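Side-chain contacts in putative branched-chain amino acid ABC transporter, periplasmic branched-chain amino acid-binding protein (Pseudomonas protegens Pf-5, PDB 4RU0), which probably binds branched-chain amino acids or related small solutes outside the inner membrane and delivers them to an ABC transporter: residues A[156-161]-A[197-202]; A[166-171]-A[235-240]; A[214-219]-A[224-229]; A[246-251]-A[276-281]. One frame throughout, in Å; residues are numbered along the deposited sequence.

Contact 1. Residues A[156-161]-A[197-202]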
loop_
_atom_site.group_PDB
_atom_site.type_symbol
_atom_site.label_atom_id
_atom_site.label_comp_id
_atom_site.label_asym_id
_atom_site.label_seq_id
_atom_site.Cartn_x
_atom_site.Cartn_y
_atom_site.Cartn_z
ATOM N N THR A 156 4.993 5.008 1.553
ATOM C CA THR A 156 6.123 4.232 2.017
ATOM C C THR A 156 6.093 4.131 3.527
ATOM O O THR A 156 5.500 4.946 4.191
ATOM C CB THR A 156 7.461 4.831 1.597
ATOM O OG1 THR A 156 7.647 6.089 2.233
ATOM C CG2 THR A 156 7.515 5.004 0.105
ATOM N N PHE A 157 6.752 3.125 4.057
ATOM C CA PHE A 157 6.845 2.956 5.502
ATOM C C PHE A 157 7.494 4.155 6.193
ATOM O O PHE A 157 7.208 4.431 7.361
ATOM C CB PHE A 157 7.610 1.676 5.826
ATOM C CG PHE A 157 6.915 0.430 5.360
ATOM C CD1 PHE A 157 5.575 0.214 5.657
ATOM C CD2 PHE A 157 7.592 -0.518 4.600
ATOM C CE1 PHE A 157 4.925 -0.936 5.220
ATOM C CE2 PHE A 157 6.948 -1.667 4.156
ATOM C CZ PHE A 157 5.612 -1.876 4.469
ATOM N N TYR A 158 8.349 4.884 5.480
ATOM C CA TYR A 158 8.927 6.099 6.051
ATOM C C TYR A 158 7.836 7.141 6.265
ATOM O O TYR A 158 7.712 7.703 7.351
ATOM C CB TYR A 158 10.036 6.669 5.162
ATOM C CG TYR A 158 11.387 6.027 5.378
ATOM C CD1 TYR A 158 11.495 4.716 5.820
ATOM C CD2 TYR A 158 12.561 6.734 5.141
ATOM C CE1 TYR A 158 12.733 4.124 6.012
ATOM C CE2 TYR A 158 13.804 6.151 5.333
ATOM C CZ TYR A 158 13.883 4.845 5.773
ATOM O OH TYR A 158 15.110 4.247 5.970
ATOM N N SER A 159 7.040 7.393 5.228
ATOM C CA SER A 159 5.921 8.323 5.346
ATOM C C SER A 159 4.901 7.847 6.374
ATOM O O SER A 159 4.310 8.653 7.080
ATOM C CB SER A 159 5.231 8.514 3.995
ATOM O OG SER A 159 6.101 9.110 3.056
ATOM N N GLU A 160 4.695 6.534 6.443
ATOM C CA GLU A 160 3.729 5.968 7.374
ATOM C C GLU A 160 4.107 6.326 8.805
ATOM O O GLU A 160 3.246 6.685 9.609
ATOM C CB GLU A 160 3.630 4.453 7.229
ATOM C CG GLU A 160 2.459 3.862 8.002
ATOM C CD GLU A 160 2.525 2.349 8.104
ATOM O OE1 GLU A 160 3.644 1.789 8.039
ATOM O OE2 GLU A 160 1.458 1.720 8.254
ATOM N N ALA A 161 5.399 6.240 9.108
ATOM C CA ALA A 161 5.904 6.626 10.416
ATOM C C ALA A 161 5.515 8.063 10.719
ATOM O O ALA A 161 4.993 8.355 11.794
ATOM C CB ALA A 161 7.414 6.454 10.482
ATOM N N LEU A 197 12.630 2.085 11.707
ATOM C CA LEU A 197 13.651 2.436 12.701
ATOM C C LEU A 197 14.250 3.815 12.444
ATOM O O LEU A 197 14.294 4.657 13.342
ATOM C CB LEU A 197 14.765 1.387 12.726
ATOM C CG LEU A 197 14.384 0.068 13.395
ATOM C CD1 LEU A 197 15.459 -0.979 13.164
ATOM C CD2 LEU A 197 14.127 0.264 14.889
ATOM N N GLY A 198 14.712 4.040 11.220
ATOM C CA GLY A 198 15.247 5.333 10.831
ATOM C C GLY A 198 14.326 6.516 11.085
ATOM O O GLY A 198 14.662 7.410 11.874
ATOM N N PRO A 199 13.155 6.532 10.429
ATOM C CA PRO A 199 12.273 7.700 10.548
ATOM C C PRO A 199 11.771 7.943 11.973
ATOM O O PRO A 199 11.658 9.101 12.385
ATOM C CB PRO A 199 11.109 7.365 9.602
ATOM C CG PRO A 199 11.160 5.897 9.420
ATOM C CD PRO A 199 12.605 5.509 9.523
ATOM N N LEU A 200 11.489 6.885 12.723
ATOM C CA LEU A 200 11.002 7.059 14.092
ATOM C C LEU A 200 12.075 7.667 14.983
ATOM O O LEU A 200 11.769 8.448 15.880
ATOM C CB LEU A 200 10.510 5.731 14.672
ATOM C CG LEU A 200 9.115 5.369 14.140
ATOM C CD1 LEU A 200 8.646 4.014 14.640
ATOM C CD2 LEU A 200 8.112 6.452 14.500
ATOM N N LYS A 201 13.333 7.327 14.726
ATOM C CA LYS A 201 14.435 7.900 15.486
ATOM C C LYS A 201 14.562 9.398 15.200
ATOM O O LYS A 201 14.747 10.205 16.118
ATOM C CB LYS A 201 15.744 7.186 15.157
ATOM C CG LYS A 201 16.942 7.743 15.902
ATOM C CD LYS A 201 18.221 7.020 15.508
ATOM C CE LYS A 201 18.673 7.423 14.122
ATOM N NZ LYS A 201 19.936 6.742 13.733
ATOM N N LEU A 202 14.462 9.761 13.923
ATOM C CA LEU A 202 14.486 11.159 13.514
ATOM C C LEU A 202 13.338 11.956 14.149
ATOM O O LEU A 202 13.563 13.010 14.742
ATOM C CB LEU A 202 14.423 11.264 11.988
ATOM C CG LEU A 202 14.271 12.663 11.375
ATOM C CD1 LEU A 202 15.415 13.563 11.814
ATOM C CD2 LEU A 202 14.207 12.572 9.859
HETATM O O HOH W 1 14.882 2.457 8.801
#
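Tyr158 lays one face of its ring against Pro199 and joins two neighbouring helices. From CB, a chi1 of -84° puts CG anti to the carbonyl carbon and carries the ring across the proline. CG and CD1 meet the pyrrolidine CG, Tyr158 CD1 lying 3.8 Å from Pro199 CG. Farther out, CE1 and CZ pass to the next methylene: Pro199 CD sits 4.0 Å from the ring centroid and 17° off its normal, a CH-pi contact over the face. The two side chains cross at about a right angle. At the tip, Tyr158 OH has a weak 3.4 Å contact with a water that accepts from Gly198 N, and it is also hydrogen-bonded to Lys428. Proline suits this first helical turn, where a missing N-H costs little. The small Ala161 lets the backbones approach; its CB lies 3.9 Å from Pro199 CB and 4.1 Å from Leu200 CD2. The short axes lie 8.7 Å apart and 29° from parallel. Helix 418-435 covers the pair with Leu424 on Tyr158 and Leu421 on Pro199, while Leu200 reaches Gln213 of strand 210-216 and Phe239 of strand 237-241.

Contact 2. Residues A[166-171]-A[235-240]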
loop_
_atom_site.group_PDB
_atom_site.type_symbol
_atom_site.label_atom_id
_atom_site.label_comp_id
_atom_site.label_asym_id
_atom_site.label_seq_id
_atom_site.Cartn_x
_atom_site.Cartn_y
_atom_site.Cartn_z
ATOM N N ASN A 166 2.081 12.091 13.355
ATOM C CA ASN A 166 1.227 13.256 13.172
ATOM C C ASN A 166 -0.180 13.035 13.718
ATOM O O ASN A 166 -0.823 13.974 14.196
ATOM C CB ASN A 166 1.165 13.648 11.700
ATOM C CG ASN A 166 2.465 14.228 11.208
ATOM O OD1 ASN A 166 3.352 14.527 12.007
ATOM N ND2 ASN A 166 2.594 14.394 9.891
ATOM N N TYR A 167 -0.653 11.795 13.653
ATOM C CA TYR A 167 -1.950 11.466 14.222
ATOM C C TYR A 167 -1.884 11.468 15.745
ATOM O O TYR A 167 -2.796 11.969 16.404
ATOM C CB TYR A 167 -2.445 10.115 13.714
ATOM C CG TYR A 167 -3.755 9.696 14.344
ATOM C CD1 TYR A 167 -4.950 10.309 13.981
ATOM C CD2 TYR A 167 -3.795 8.695 15.307
ATOM C CE1 TYR A 167 -6.148 9.935 14.558
ATOM C CE2 TYR A 167 -4.989 8.312 15.889
ATOM C CZ TYR A 167 -6.164 8.936 15.513
ATOM O OH TYR A 167 -7.356 8.558 16.088
ATOM N N ILE A 168 -0.808 10.906 16.296
ATOM C CA ILE A 168 -0.572 10.943 17.738
ATOM C C ILE A 168 -0.628 12.388 18.237
ATOM O O ILE A 168 -1.308 12.691 19.219
ATOM C CB ILE A 168 0.803 10.343 18.128
ATOM C CG1 ILE A 168 0.961 8.904 17.627
ATOM C CG2 ILE A 168 1.002 10.412 19.633
ATOM C CD1 ILE A 168 0.054 7.913 18.266
ATOM N N ALA A 169 0.095 13.267 17.546
ATOM C CA ALA A 169 0.175 14.684 17.894
ATOM C C ALA A 169 -1.195 15.350 17.838
ATOM O O ALA A 169 -1.526 16.188 18.674
ATOM C CB ALA A 169 1.147 15.405 16.966
ATOM N N GLN A 170 -1.986 14.970 16.842
ATOM C CA GLN A 170 -3.346 15.472 16.709
ATOM C C GLN A 170 -4.170 15.011 17.911
ATOM O O GLN A 170 -4.985 15.760 18.445
ATOM C CB GLN A 170 -3.957 14.989 15.393
ATOM C CG GLN A 170 -5.422 15.332 15.176
ATOM C CD GLN A 170 -5.845 15.117 13.726
ATOM O OE1 GLN A 170 -5.292 15.733 12.812
ATOM N NE2 GLN A 170 -6.821 14.238 13.510
ATOM N N ARG A 171 -3.919 13.783 18.351
ATOM C CA ARG A 171 -4.616 13.206 19.497
ATOM C C ARG A 171 -4.151 13.768 20.838
ATOM O O ARG A 171 -4.921 13.795 21.799
ATOM C CB ARG A 171 -4.447 11.685 19.505
ATOM C CG ARG A 171 -5.331 10.968 18.517
ATOM C CD ARG A 171 -6.784 10.980 18.954
ATOM N NE ARG A 171 -7.357 9.647 18.811
ATOM C CZ ARG A 171 -7.583 8.819 19.823
ATOM N NH1 ARG A 171 -7.313 9.200 21.064
ATOM N NH2 ARG A 171 -8.092 7.614 19.595
ATOM N N PRO A 235 3.619 2.769 27.845
ATOM C CA PRO A 235 3.678 3.830 26.836
ATOM C C PRO A 235 2.287 4.375 26.536
ATOM O O PRO A 235 1.295 3.690 26.794
ATOM C CB PRO A 235 4.262 3.119 25.614
ATOM C CG PRO A 235 3.768 1.719 25.753
ATOM C CD PRO A 235 3.819 1.437 27.246
ATOM N N ASP A 236 2.226 5.594 26.006
ATOM C CA ASP A 236 0.957 6.237 25.680
ATOM C C ASP A 236 0.342 5.617 24.436
ATOM O O ASP A 236 -0.874 5.559 24.306
ATOM C CB ASP A 236 1.153 7.742 25.475
ATOM C CG ASP A 236 1.788 8.415 26.686
ATOM O OD1 ASP A 236 3.034 8.543 26.723
ATOM O OD2 ASP A 236 1.042 8.812 27.605
ATOM N N TRP A 237 1.189 5.147 23.525
ATOM C CA TRP A 237 0.722 4.521 22.287
ATOM C C TRP A 237 1.592 3.337 21.879
ATOM O O TRP A 237 2.796 3.318 22.145
ATOM C CB TRP A 237 0.689 5.544 21.147
ATOM C CG TRP A 237 -0.265 6.666 21.392
ATOM C CD1 TRP A 237 0.009 7.850 22.012
ATOM C CD2 TRP A 237 -1.649 6.714 21.028
ATOM N NE1 TRP A 237 -1.119 8.633 22.061
ATOM C CE2 TRP A 237 -2.152 7.961 21.466
ATOM C CE3 TRP A 237 -2.516 5.825 20.380
ATOM C CZ2 TRP A 237 -3.482 8.344 21.269
ATOM C CZ3 TRP A 237 -3.844 6.206 20.186
ATOM C CH2 TRP A 237 -4.311 7.456 20.630
ATOM N N VAL A 238 0.978 2.349 21.233
ATOM C CA VAL A 238 1.738 1.287 20.589
ATOM C C VAL A 238 1.516 1.303 19.079
ATOM O O VAL A 238 0.383 1.210 18.593
ATOM C CB VAL A 238 1.374 -0.107 21.141
ATOM C CG1 VAL A 238 2.047 -1.199 20.307
ATOM C CG2 VAL A 238 1.793 -0.224 22.601
ATOM N N PHE A 239 2.613 1.459 18.349
ATOM C CA PHE A 239 2.636 1.355 16.901
ATOM C C PHE A 239 2.858 -0.123 16.562
ATOM O O PHE A 239 3.963 -0.643 16.721
ATOM C CB PHE A 239 3.747 2.241 16.328
ATOM C CG PHE A 239 3.705 2.413 14.827
ATOM C CD1 PHE A 239 2.597 2.020 14.085
ATOM C CD2 PHE A 239 4.784 2.975 14.162
ATOM C CE1 PHE A 239 2.570 2.183 12.700
ATOM C CE2 PHE A 239 4.762 3.144 12.782
ATOM C CZ PHE A 239 3.648 2.746 12.049
ATOM N N LEU A 240 1.807 -0.803 16.117
ATOM C CA LEU A 240 1.877 -2.244 15.922
ATOM C C LEU A 240 2.268 -2.599 14.496
ATOM O O LEU A 240 1.456 -2.502 13.578
ATOM C CB LEU A 240 0.542 -2.898 16.270
ATOM C CG LEU A 240 0.563 -4.421 16.234
ATOM C CD1 LEU A 240 1.538 -4.947 17.270
ATOM C CD2 LEU A 240 -0.829 -5.004 16.442
#
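Ile168 and Arg171, one helical turn apart, meet the indole of Trp237 in two different ways: the isoleucine lies over a face, the arginine stands at the edge. Ile168 CD1 sits 3.5 Å from the centroid of the five-membered ring, 18° off the normal, a close CH-pi contact. CG2 lies beside it, 3.6 Å from Trp237 CD1, so that both ends of the branched side chain rest on the pyrrole part while isoleucine and tryptophan slide past each other in opposite directions. At the far end of the indole the relation is reversed. Trp237 CH2 points into one face of the Arg171 guanidinium, 3.6 Å from Arg171 CZ, with the two planes 81° apart. The arginine chain reaches this place by bending at chi2 (-72°), and its CG passes over the Tyr167 ring. Its rotation is steadied by a bond from Arg171 NE to Tyr167 OH, 2.9 Å long and close to the guanidinium plane. Trp237 NE1 is itself satisfied by the carboxylate of Glu172. With an alanine at Trp237, Ile168 would probably lose the flat surface it rests on and Glu172 its indole donor, leaving a gap between helix and sheet. Tryptophan suits the site because one residue offers a broad apolar face, an apolar edge for the exposed arginine to cover and a single N-H. A helix laid on the parallel part of a mixed sheet through large apolar side chains is characteristic of the alpha/beta lobes of periplasmic binding proteins in the leucine-binding family.

Contact 3. Residues A[214-219]-A[224-229]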
loop_
_atom_site.group_PDB
_atom_site.type_symbol
_atom_site.label_atom_id
_atom_site.label_comp_id
_atom_site.label_asym_id
_atom_site.label_seq_id
_atom_site.Cartn_x
_atom_site.Cartn_y
_atom_site.Cartn_z
ATOM N N ILE A 214 10.640 -2.420 19.960
ATOM C CA ILE A 214 10.540 -3.778 20.501
ATOM C C ILE A 214 10.330 -4.824 19.404
ATOM O O ILE A 214 9.250 -4.908 18.816
ATOM C CB ILE A 214 9.387 -3.885 21.517
ATOM C CG1 ILE A 214 9.541 -2.837 22.625
ATOM C CG2 ILE A 214 9.338 -5.269 22.105
ATOM C CD1 ILE A 214 8.313 -2.703 23.512
ATOM N N PRO A 215 11.369 -5.619 19.118
ATOM C CA PRO A 215 11.298 -6.650 18.071
ATOM C C PRO A 215 10.507 -7.888 18.483
ATOM O O PRO A 215 10.476 -8.244 19.662
ATOM C CB PRO A 215 12.767 -7.011 17.835
ATOM C CG PRO A 215 13.441 -6.694 19.121
ATOM C CD PRO A 215 12.725 -5.489 19.681
ATOM N N VAL A 216 9.859 -8.522 17.511
ATOM C CA VAL A 216 9.201 -9.805 17.725
ATOM C C VAL A 216 9.735 -10.818 16.727
ATOM O O VAL A 216 9.550 -10.664 15.516
ATOM C CB VAL A 216 7.676 -9.719 17.574
ATOM C CG1 VAL A 216 7.074 -11.116 17.587
ATOM C CG2 VAL A 216 7.081 -8.887 18.684
ATOM N N ALA A 217 10.399 -11.849 17.236
ATOM C CA ALA A 217 11.022 -12.858 16.388
ATOM C C ALA A 217 9.975 -13.716 15.694
ATOM O O ALA A 217 8.907 -13.981 16.251
ATOM C CB ALA A 217 11.966 -13.736 17.211
ATOM N N ASP A 218 10.283 -14.143 14.474
ATOM C CA ASP A 218 9.421 -15.063 13.739
ATOM C C ASP A 218 9.359 -16.400 14.476
ATOM O O ASP A 218 10.368 -16.859 15.002
ATOM C CB ASP A 218 9.940 -15.246 12.309
ATOM C CG ASP A 218 8.833 -15.553 11.322
ATOM O OD1 ASP A 218 8.020 -14.645 11.042
ATOM O OD2 ASP A 218 8.774 -16.700 10.823
ATOM N N PRO A 219 8.175 -17.031 14.521
ATOM C CA PRO A 219 6.912 -16.625 13.890
ATOM C C PRO A 219 6.107 -15.610 14.701
ATOM O O PRO A 219 5.186 -14.993 14.165
ATOM C CB PRO A 219 6.152 -17.946 13.780
ATOM C CG PRO A 219 6.603 -18.714 14.990
ATOM C CD PRO A 219 8.048 -18.324 15.221
ATOM N N SER A 224 4.989 -12.737 25.357
ATOM C CA SER A 224 4.839 -12.382 26.766
ATOM C C SER A 224 5.897 -11.386 27.229
ATOM O O SER A 224 5.592 -10.465 27.985
ATOM C CB SER A 224 4.894 -13.631 27.641
ATOM O OG SER A 224 3.855 -14.540 27.295
ATOM N N ALA A 225 7.131 -11.558 26.767
ATOM C CA ALA A 225 8.216 -10.683 27.199
ATOM C C ALA A 225 7.960 -9.266 26.706
ATOM O O ALA A 225 8.087 -8.301 27.464
ATOM C CB ALA A 225 9.551 -11.195 26.699
ATOM N N GLN A 226 7.585 -9.159 25.437
ATOM C CA GLN A 226 7.290 -7.878 24.818
ATOM C C GLN A 226 6.198 -7.118 25.573
ATOM O O GLN A 226 6.377 -5.949 25.940
ATOM C CB GLN A 226 6.878 -8.078 23.353
ATOM C CG GLN A 226 8.021 -8.482 22.415
ATOM C CD GLN A 226 8.380 -9.955 22.494
ATOM O OE1 GLN A 226 7.830 -10.709 23.303
ATOM N NE2 GLN A 226 9.305 -10.375 21.644
ATOM N N TRP A 227 5.074 -7.778 25.831
ATOM C CA TRP A 227 3.952 -7.090 26.466
ATOM C C TRP A 227 4.141 -6.940 27.974
ATOM O O TRP A 227 3.487 -6.109 28.603
ATOM C CB TRP A 227 2.645 -7.808 26.136
ATOM C CG TRP A 227 2.270 -7.542 24.717
ATOM C CD1 TRP A 227 2.486 -8.356 23.637
ATOM C CD2 TRP A 227 1.680 -6.346 24.206
ATOM N NE1 TRP A 227 2.040 -7.748 22.489
ATOM C CE2 TRP A 227 1.540 -6.512 22.810
ATOM C CE3 TRP A 227 1.243 -5.154 24.794
ATOM C CZ2 TRP A 227 0.982 -5.528 21.995
ATOM C CZ3 TRP A 227 0.690 -4.177 23.982
ATOM C CH2 TRP A 227 0.563 -4.372 22.596
ATOM N N ARG A 228 5.051 -7.723 28.547
ATOM C CA ARG A 228 5.475 -7.511 29.929
ATOM C C ARG A 228 6.281 -6.218 29.995
ATOM O O ARG A 228 6.140 -5.421 30.916
ATOM C CB ARG A 228 6.297 -8.702 30.437
ATOM C CG ARG A 228 6.914 -8.513 31.796
ATOM C CD ARG A 228 7.521 -9.820 32.318
ATOM N NE ARG A 228 8.726 -10.204 31.583
ATOM C CZ ARG A 228 8.813 -11.231 30.738
ATOM N NH1 ARG A 228 7.760 -12.011 30.508
ATOM N NH2 ARG A 228 9.966 -11.490 30.131
ATOM N N GLN A 229 7.122 -6.008 28.992
ATOM C CA GLN A 229 7.887 -4.780 28.903
ATOM C C GLN A 229 6.959 -3.575 28.728
ATOM O O GLN A 229 7.138 -2.540 29.373
ATOM C CB GLN A 229 8.876 -4.850 27.750
ATOM C CG GLN A 229 9.628 -3.552 27.516
ATOM C CD GLN A 229 10.646 -3.673 26.400
ATOM O OE1 GLN A 229 11.012 -4.778 26.002
ATOM N NE2 GLN A 229 11.097 -2.536 25.879
#
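Gln226 reaches from its helix to the backbone of the strand: its NE2 donates to Pro215 O over 3.1 Å. The bond is nearly straight, 175° at the hydrogen, and approaches a lone pair in the carbonyl plane, while the oxygen lies in the plane of the glutamine amide. A bend at chi2 (79°) turns the amide to this acceptor and leaves the methylenes for apolar contact. Gln226 CG packs 3.5 Å from Ile214 CG2, and beyond the proline Val216 CG2 stands 3.9 Å from the same CG. A turn farther on, the extended Gln229 sets its amide end beside the isoleucine, with NE2 3.6 Å from Ile214 CG1; that NE2 is bonded to Gln233, which helps fix it. A leucine in place of Gln226 would probably leave Pro215 O without this donor. Glutamine thus suits a partly exposed place that asks for methylenes and a donor. Behind this first shell, Ile214 and Val216 hydrogen-bond through their backbones to strand 182-188, while Pro215 has no N-H to give. Strand 210-216 is the outermost strand on this side of the sheet, and helix 224-233 runs nearly antiparallel to it, 161° by the short axes, before the chain returns as strand 237-241 beyond strand 182-188, a beta-alpha-beta crossover. Trp227 of the same helix packs on Leu186 and on helix 246-256.

Contact 4. Residues A[246-251]-A[276-281]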
loop_
_atom_site.group_PDB
_atom_site.type_symbol
_atom_site.label_atom_id
_atom_site.label_comp_id
_atom_site.label_asym_id
_atom_site.label_seq_id
_atom_site.Cartn_x
_atom_site.Cartn_y
_atom_site.Cartn_z
ATOM N N SER A 246 1.478 -12.904 14.080
ATOM C CA SER A 246 1.903 -12.112 15.217
ATOM C C SER A 246 0.916 -10.985 15.527
ATOM O O SER A 246 0.914 -10.455 16.637
ATOM C CB SER A 246 3.302 -11.547 14.978
ATOM O OG SER A 246 3.368 -10.841 13.755
ATOM N N THR A 247 0.063 -10.640 14.565
ATOM C CA THR A 247 -0.878 -9.543 14.767
ATOM C C THR A 247 -2.041 -9.917 15.716
ATOM O O THR A 247 -2.261 -9.210 16.699
ATOM C CB THR A 247 -1.439 -9.019 13.413
ATOM O OG1 THR A 247 -0.370 -8.473 12.629
ATOM C CG2 THR A 247 -2.489 -7.941 13.646
ATOM N N PRO A 248 -2.773 -11.026 15.450
ATOM C CA PRO A 248 -3.823 -11.377 16.419
ATOM C C PRO A 248 -3.251 -11.744 17.781
ATOM O O PRO A 248 -3.877 -11.472 18.806
ATOM C CB PRO A 248 -4.511 -12.593 15.780
ATOM C CG PRO A 248 -4.126 -12.561 14.356
ATOM C CD PRO A 248 -2.758 -11.970 14.319
ATOM N N VAL A 249 -2.077 -12.365 17.785
ATOM C CA VAL A 249 -1.414 -12.712 19.032
ATOM C C VAL A 249 -1.065 -11.454 19.817
ATOM O O VAL A 249 -1.270 -11.406 21.032
ATOM C CB VAL A 249 -0.138 -13.546 18.785
ATOM C CG1 VAL A 249 0.666 -13.698 20.068
ATOM C CG2 VAL A 249 -0.499 -14.907 18.216
ATOM N N ALA A 250 -0.549 -10.435 19.125
ATOM C CA ALA A 250 -0.190 -9.173 19.773
ATOM C C ALA A 250 -1.392 -8.581 20.509
ATOM O O ALA A 250 -1.280 -8.139 21.656
ATOM C CB ALA A 250 0.351 -8.177 18.757
ATOM N N VAL A 251 -2.542 -8.588 19.845
ATOM C CA VAL A 251 -3.748 -8.024 20.428
ATOM C C VAL A 251 -4.235 -8.862 21.616
ATOM O O VAL A 251 -4.515 -8.313 22.686
ATOM C CB VAL A 251 -4.852 -7.893 19.371
ATOM C CG1 VAL A 251 -6.088 -7.273 19.972
ATOM C CG2 VAL A 251 -4.350 -7.045 18.207
ATOM N N VAL A 276 -7.617 -9.174 12.850
ATOM C CA VAL A 276 -8.134 -8.934 14.197
ATOM C C VAL A 276 -9.309 -9.828 14.602
ATOM O O VAL A 276 -9.563 -10.008 15.793
ATOM C CB VAL A 276 -8.568 -7.470 14.359
ATOM C CG1 VAL A 276 -7.358 -6.574 14.393
ATOM C CG2 VAL A 276 -9.512 -7.067 13.234
ATOM N N LEU A 277 -10.026 -10.374 13.627
ATOM C CA LEU A 277 -11.095 -11.337 13.917
ATOM C C LEU A 277 -10.648 -12.533 14.778
ATOM O O LEU A 277 -11.382 -12.935 15.676
ATOM C CB LEU A 277 -11.719 -11.848 12.614
ATOM C CG LEU A 277 -12.802 -10.959 11.999
ATOM C CD1 LEU A 277 -13.131 -11.412 10.596
ATOM C CD2 LEU A 277 -14.056 -10.949 12.864
ATOM N N PRO A 278 -9.453 -13.106 14.518
ATOM C CA PRO A 278 -9.065 -14.233 15.379
ATOM C C PRO A 278 -8.860 -13.849 16.845
ATOM O O PRO A 278 -8.911 -14.719 17.711
ATOM C CB PRO A 278 -7.741 -14.705 14.767
ATOM C CG PRO A 278 -7.774 -14.218 13.358
ATOM C CD PRO A 278 -8.487 -12.909 13.419
ATOM N N ALA A 279 -8.640 -12.566 17.112
ATOM C CA ALA A 279 -8.417 -12.089 18.473
ATOM C C ALA A 279 -9.721 -11.977 19.252
ATOM O O ALA A 279 -9.708 -11.763 20.466
ATOM C CB ALA A 279 -7.706 -10.748 18.453
ATOM N N GLY A 280 -10.846 -12.117 18.556
ATOM C CA GLY A 280 -12.145 -12.018 19.201
ATOM C C GLY A 280 -12.380 -10.658 19.829
ATOM O O GLY A 280 -11.892 -9.644 19.332
ATOM N N ALA A 281 -13.109 -10.645 20.943
ATOM C CA ALA A 281 -13.540 -9.404 21.579
ATOM C C ALA A 281 -12.396 -8.649 22.251
ATOM O O ALA A 281 -12.562 -7.495 22.645
ATOM C CB ALA A 281 -14.639 -9.692 22.591
#
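Pro248 meets Pro278 and Ala279 from a helical turn held by Ser246 O, which takes two donors: Ala250 N at 2.9 Å and the side-chain amide of Gln223. The two prolines cross at a slant, Pro248 CB lying 4.0 Å from Pro278 CB and Pro248 CG 4.1 Å from Pro278 CG, so that methylene meets methylene on rigid rings. Each proline stands near the start of its helical or 3-10 segment, where the absent N-H is easily spared. Ala279 comes closest in backbone terms, its CA 5.1 Å from that of Pro248, an approach that suits a residue with a single methyl. That methyl, Ala279 CB, lies 3.9 Å from Pro248 O and 4.1 Å from Val251 CG1. With chi1 at -178°, Val251 places CG1 anti to its backbone N, and CG1 and CB face the methyl together. The 3-10 turn is kept by a 3.0 Å bond from Ala279 N to Val276 O, and Gly280 follows with a positive phi of 61°, a conformation glycine adopts readily. Val276 turns to Trp402 of strand 396-402, and Ser246 OG bonds to the carbonyl of Trp243, a residue of the ligand pocket. No hydrogen bond joins 246-251 to 276-281; the backbone bonds found here run within each segment, and the union rests on the fit of small, stiff apolar groups.

In the fold
Contacts 1 and 2 both use helix 157-172, the first near its start against another helix, the second near its end against the sheet. They touch through Leu200 and Phe239. Both are largely buried, though contact 2 reaches the surface at Arg171. Contact 3 is the most open and alone has a direct hydrogen bond between its segments. On strand 237-241, Trp237 turns to helix 157-172 while Val238 turns to Trp227 of contact 3, so helices pack on both faces of the sheet. Contact 4, apolar and mostly buried but open at Pro278, joins a helix to a 3-10 turn, and its Ala250 meets Leu240 of contact 2 and Trp227.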